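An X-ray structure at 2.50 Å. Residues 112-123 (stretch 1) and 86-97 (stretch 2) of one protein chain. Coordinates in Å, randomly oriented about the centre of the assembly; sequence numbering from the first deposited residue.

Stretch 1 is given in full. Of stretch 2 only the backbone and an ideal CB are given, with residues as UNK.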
# COMPACT_ATOMS: atom_id res chain seq x y z
N GLY E 112 34.33 3.43 17.43
CA GLY E 112 32.88 3.56 17.39
C GLY E 112 32.35 4.75 16.64
O GLY E 112 31.25 5.21 16.95
N ALA E 113 33.09 5.27 15.66
CA ALA E 113 32.69 6.46 14.93
C ALA E 113 32.25 6.13 13.50
O ALA E 113 32.70 5.15 12.89
CB ALA E 113 33.83 7.47 14.89
N ARG E 114 31.34 6.96 12.99
CA ARG E 114 30.94 6.93 11.59
C ARG E 114 31.07 8.34 11.03
O ARG E 114 31.08 9.32 11.77
CB ARG E 114 29.52 6.42 11.43
CG ARG E 114 29.31 5.00 11.92
CD ARG E 114 27.87 4.66 11.70
NE ARG E 114 27.47 3.34 12.16
CZ ARG E 114 26.80 3.11 13.28
NH1 ARG E 114 26.48 4.11 14.10
NH2 ARG E 114 26.46 1.87 13.59
N VAL E 115 31.17 8.45 9.71
CA VAL E 115 31.36 9.75 9.06
C VAL E 115 30.41 9.87 7.88
O VAL E 115 30.42 9.01 6.98
CB VAL E 115 32.81 9.97 8.61
CG1 VAL E 115 32.92 11.27 7.83
CG2 VAL E 115 33.73 10.01 9.82
N LEU E 116 29.61 10.93 7.88
CA LEU E 116 28.64 11.20 6.83
C LEU E 116 29.23 12.20 5.85
O LEU E 116 29.83 13.21 6.25
CB LEU E 116 27.34 11.73 7.43
CG LEU E 116 26.26 12.36 6.54
CD1 LEU E 116 25.55 11.31 5.71
CD2 LEU E 116 25.27 13.06 7.42
N GLY E 117 29.11 11.91 4.56
CA GLY E 117 29.64 12.79 3.55
C GLY E 117 28.54 13.31 2.66
O GLY E 117 27.80 12.52 2.08
N ARG E 118 28.43 14.63 2.57
CA ARG E 118 27.56 15.31 1.62
C ARG E 118 28.44 16.18 0.72
O ARG E 118 29.65 16.28 0.92
CB ARG E 118 26.50 16.14 2.35
CG ARG E 118 25.77 15.36 3.44
CD ARG E 118 24.63 16.14 4.08
NE ARG E 118 23.63 16.52 3.08
CZ ARG E 118 23.50 17.75 2.60
NH1 ARG E 118 24.28 18.72 3.06
NH2 ARG E 118 22.59 18.00 1.67
N GLU E 119 27.84 16.80 -0.30
CA GLU E 119 28.61 17.71 -1.15
C GLU E 119 29.19 18.87 -0.34
O GLU E 119 30.24 19.41 -0.69
CB GLU E 119 27.74 18.24 -2.29
CG GLU E 119 28.37 19.36 -3.14
CD GLU E 119 27.87 20.78 -2.77
OE1 GLU E 119 28.66 21.75 -2.93
OE2 GLU E 119 26.71 20.92 -2.33
N ASP E 120 28.52 19.25 0.74
CA ASP E 120 28.85 20.46 1.47
C ASP E 120 29.27 20.18 2.91
O ASP E 120 29.49 21.13 3.68
CB ASP E 120 27.65 21.42 1.45
CG ASP E 120 26.39 20.81 2.05
OD1 ASP E 120 26.35 19.58 2.23
OD2 ASP E 120 25.45 21.57 2.36
N LEU E 121 29.42 18.92 3.29
CA LEU E 121 29.63 18.64 4.70
C LEU E 121 30.25 17.26 4.89
O LEU E 121 29.83 16.29 4.25
CB LEU E 121 28.30 18.73 5.46
CG LEU E 121 28.35 18.33 6.92
CD1 LEU E 121 29.16 19.37 7.69
CD2 LEU E 121 26.96 18.16 7.48
N LEU E 122 31.25 17.20 5.77
CA LEU E 122 31.67 15.98 6.45
C LEU E 122 31.14 16.04 7.87
O LEU E 122 31.40 17.01 8.58
CB LEU E 122 33.19 15.84 6.48
CG LEU E 122 33.93 15.24 5.29
CD1 LEU E 122 35.44 15.37 5.46
CD2 LEU E 122 33.53 13.78 5.10
N LEU E 123 30.40 15.02 8.28
CA LEU E 123 29.86 14.96 9.63
C LEU E 123 30.35 13.68 10.31
O LEU E 123 30.05 12.57 9.85
CB LEU E 123 28.33 15.02 9.60
CG LEU E 123 27.60 15.19 10.94
CD1 LEU E 123 26.22 15.78 10.73
CD2 LEU E 123 27.48 13.86 11.65
N UNK E 86 19.88 6.08 3.84
CA UNK E 86 19.71 6.72 2.54
C UNK E 86 20.81 7.69 2.18
O UNK E 86 20.99 7.98 0.99
CB UNK E 86 18.37 7.46 2.50
N UNK E 87 21.55 8.19 3.16
CA UNK E 87 22.69 9.06 2.91
C UNK E 87 23.96 8.22 2.88
O UNK E 87 23.95 7.01 3.09
CB UNK E 87 22.79 10.16 3.97
N UNK E 88 25.09 8.87 2.61
CA UNK E 88 26.36 8.17 2.45
C UNK E 88 27.12 8.21 3.77
O UNK E 88 27.64 9.26 4.16
CB UNK E 88 27.19 8.79 1.32
N UNK E 89 27.19 7.06 4.44
CA UNK E 89 27.89 6.92 5.71
C UNK E 89 29.10 6.00 5.54
O UNK E 89 29.00 4.94 4.93
CB UNK E 89 26.95 6.38 6.79
N UNK E 90 30.24 6.40 6.10
CA UNK E 90 31.41 5.55 6.16
C UNK E 90 31.79 5.26 7.60
O UNK E 90 31.28 5.88 8.54
CB UNK E 90 32.58 6.20 5.42
N UNK E 91 32.72 4.32 7.77
CA UNK E 91 33.18 3.93 9.10
C UNK E 91 34.51 4.61 9.43
O UNK E 91 35.48 4.50 8.68
CB UNK E 91 33.32 2.41 9.19
N UNK E 92 34.54 5.28 10.58
CA UNK E 92 35.78 5.76 11.17
C UNK E 92 36.38 6.97 10.50
O UNK E 92 36.76 7.92 11.19
CB UNK E 92 36.81 4.63 11.16
N UNK E 93 36.49 6.96 9.16
CA UNK E 93 37.11 8.06 8.43
C UNK E 93 36.32 8.36 7.16
O UNK E 93 35.72 7.48 6.55
CB UNK E 93 38.56 7.73 8.09
N UNK E 94 36.32 9.63 6.77
CA UNK E 94 35.75 10.05 5.51
C UNK E 94 36.59 11.16 4.92
O UNK E 94 37.47 11.72 5.57
CB UNK E 94 34.30 10.50 5.69
N UNK E 95 36.31 11.46 3.65
CA UNK E 95 37.04 12.54 3.01
C UNK E 95 36.22 13.07 1.85
O UNK E 95 35.45 12.34 1.22
CB UNK E 95 38.42 12.07 2.54
N UNK E 96 36.40 14.36 1.58
CA UNK E 96 35.81 15.03 0.44
C UNK E 96 36.93 15.47 -0.50
O UNK E 96 38.03 15.81 -0.06
CB UNK E 96 34.96 16.22 0.88
N UNK E 97 36.64 15.46 -1.79
CA UNK E 97 37.64 15.67 -2.82
C UNK E 97 37.40 17.00 -3.52
O UNK E 97 36.34 17.20 -4.14
CB UNK E 97 37.63 14.52 -3.83

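Position 86 lies out of reach of stretch 1, which sets no rule there; it is Gly-86. At 87 the CA-to-CB bond points toward stretch 1, but the ideal CB already lies 3.5 Å from Leu-116 CD1, so a small residue suits best. Ala-87 makes that apolar contact with its CB and stops there.

Position 88 points sideways, and its backbone does the work: its O accepts from Gly-117 N at 3.1 Å. Many side chains could fit, provided they lead away. Trp-88 does so, its ring leaving the contact.

Position 89 pairs with Leu-116 in antiparallel register, and its CB lies on the same sheet face as the side chains of Arg-114 and Leu-116. The floor there is aliphatic, so a large flat or branched apolar residue would suit. The deposited Trp-89, with chi1 m, lays its ring back over stretch 1. Leu-116 CB sits 3.6 Å from the centroid of the six-membered ring of Trp-89, almost on its normal, a CH-pi contact over the face. The ring also reaches Leu-123, CH2 of Trp-89 lying 4.2 Å from CD2 of Leu-123.

Position 90 is bound on both backbone atoms: its N donates to Val-115 O at 2.8 Å, and its O accepts from Val-115 N at 2.8 Å. The ideal CB is 3.9 Å from Val-115 O, so stretch 1 alone does not demand the deposited Gly-90.

Position 91 pairs with Arg-114, and its ideal CB is 4.6 Å from Ala-113 O; a small or polar residue fits. Ser-91, chi1 t, shares a water with that carbonyl: the water is 2.9 Å from Ser-91 OG and donates to Ala-113 O at 2.8 Å.

At 92 phi is +75°, which by itself favours glycine, while the N donates to Ala-113 O at 3.0 Å. Gly-92 meets both conditions. Position 93 points away, leaving stretch 1 little say; it is Val-93.

Position 94 points straight at stretch 1, yet an ideal CB would stand 2.7 Å from Val-115 CG1, a clash, and 3.4 Å from Leu-122 CD2. Only glycine fits this backbone and these neighbours, and Gly-94 lets Val-115 CG1 come to 3.9 Å from its CA.

Position 95 points away and is loosely specified; Ala-95 fills it. Position 96 turns toward Leu-122, its ideal CB 4.6 Å from Leu-122 CG, inviting a medium-sized apolar chain. Leu-96 (m, t) packs its CG 3.7 Å from CG of Leu-122, and its CD2 reaches 3.3 Å from Arg-118 O.

Position 97 is out of reach, and Arg-97 finds its partners elsewhere in the structure.

Stretch 2 86-97: GAWWGSGVGALR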
# COMPACT_ATOMS: atom_id res chain seq x y z
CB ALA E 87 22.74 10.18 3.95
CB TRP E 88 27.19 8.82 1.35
CG TRP E 88 26.78 8.44 -0.05
CD1 TRP E 88 26.09 9.22 -0.94
CD2 TRP E 88 27.06 7.21 -0.73
NE1 TRP E 88 25.92 8.54 -2.12
CE2 TRP E 88 26.52 7.31 -2.02
CE3 TRP E 88 27.72 6.04 -0.36
CZ2 TRP E 88 26.60 6.28 -2.95
CZ3 TRP E 88 27.82 5.02 -1.29
CH2 TRP E 88 27.26 5.14 -2.56
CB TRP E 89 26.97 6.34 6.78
CG TRP E 89 26.04 7.29 7.44
CD1 TRP E 89 24.73 7.49 7.13
CD2 TRP E 89 26.33 8.15 8.56
NE1 TRP E 89 24.18 8.43 7.98
CE2 TRP E 89 25.14 8.85 8.86
CE3 TRP E 89 27.47 8.41 9.31
CZ2 TRP E 89 25.06 9.78 9.88
CZ3 TRP E 89 27.39 9.34 10.34
CH2 TRP E 89 26.19 10.01 10.61
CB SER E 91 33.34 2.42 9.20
OG SER E 91 34.17 2.12 10.32
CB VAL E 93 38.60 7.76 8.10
CG1 VAL E 93 38.71 6.44 7.36
CG2 VAL E 93 39.25 8.90 7.29
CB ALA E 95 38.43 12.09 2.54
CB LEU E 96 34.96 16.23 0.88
CG LEU E 96 33.67 15.90 1.64
CD1 LEU E 96 32.97 17.15 2.14
CD2 LEU E 96 32.73 15.07 0.77
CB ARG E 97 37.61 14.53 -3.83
CG ARG E 97 38.83 14.48 -4.69
CD ARG E 97 38.67 13.39 -5.71
NE ARG E 97 39.57 12.29 -5.43
CZ ARG E 97 39.33 11.03 -5.77
NH1 ARG E 97 38.21 10.73 -6.43
NH2 ARG E 97 40.21 10.09 -5.48
O HOH W 1 33.05 2.39 12.95
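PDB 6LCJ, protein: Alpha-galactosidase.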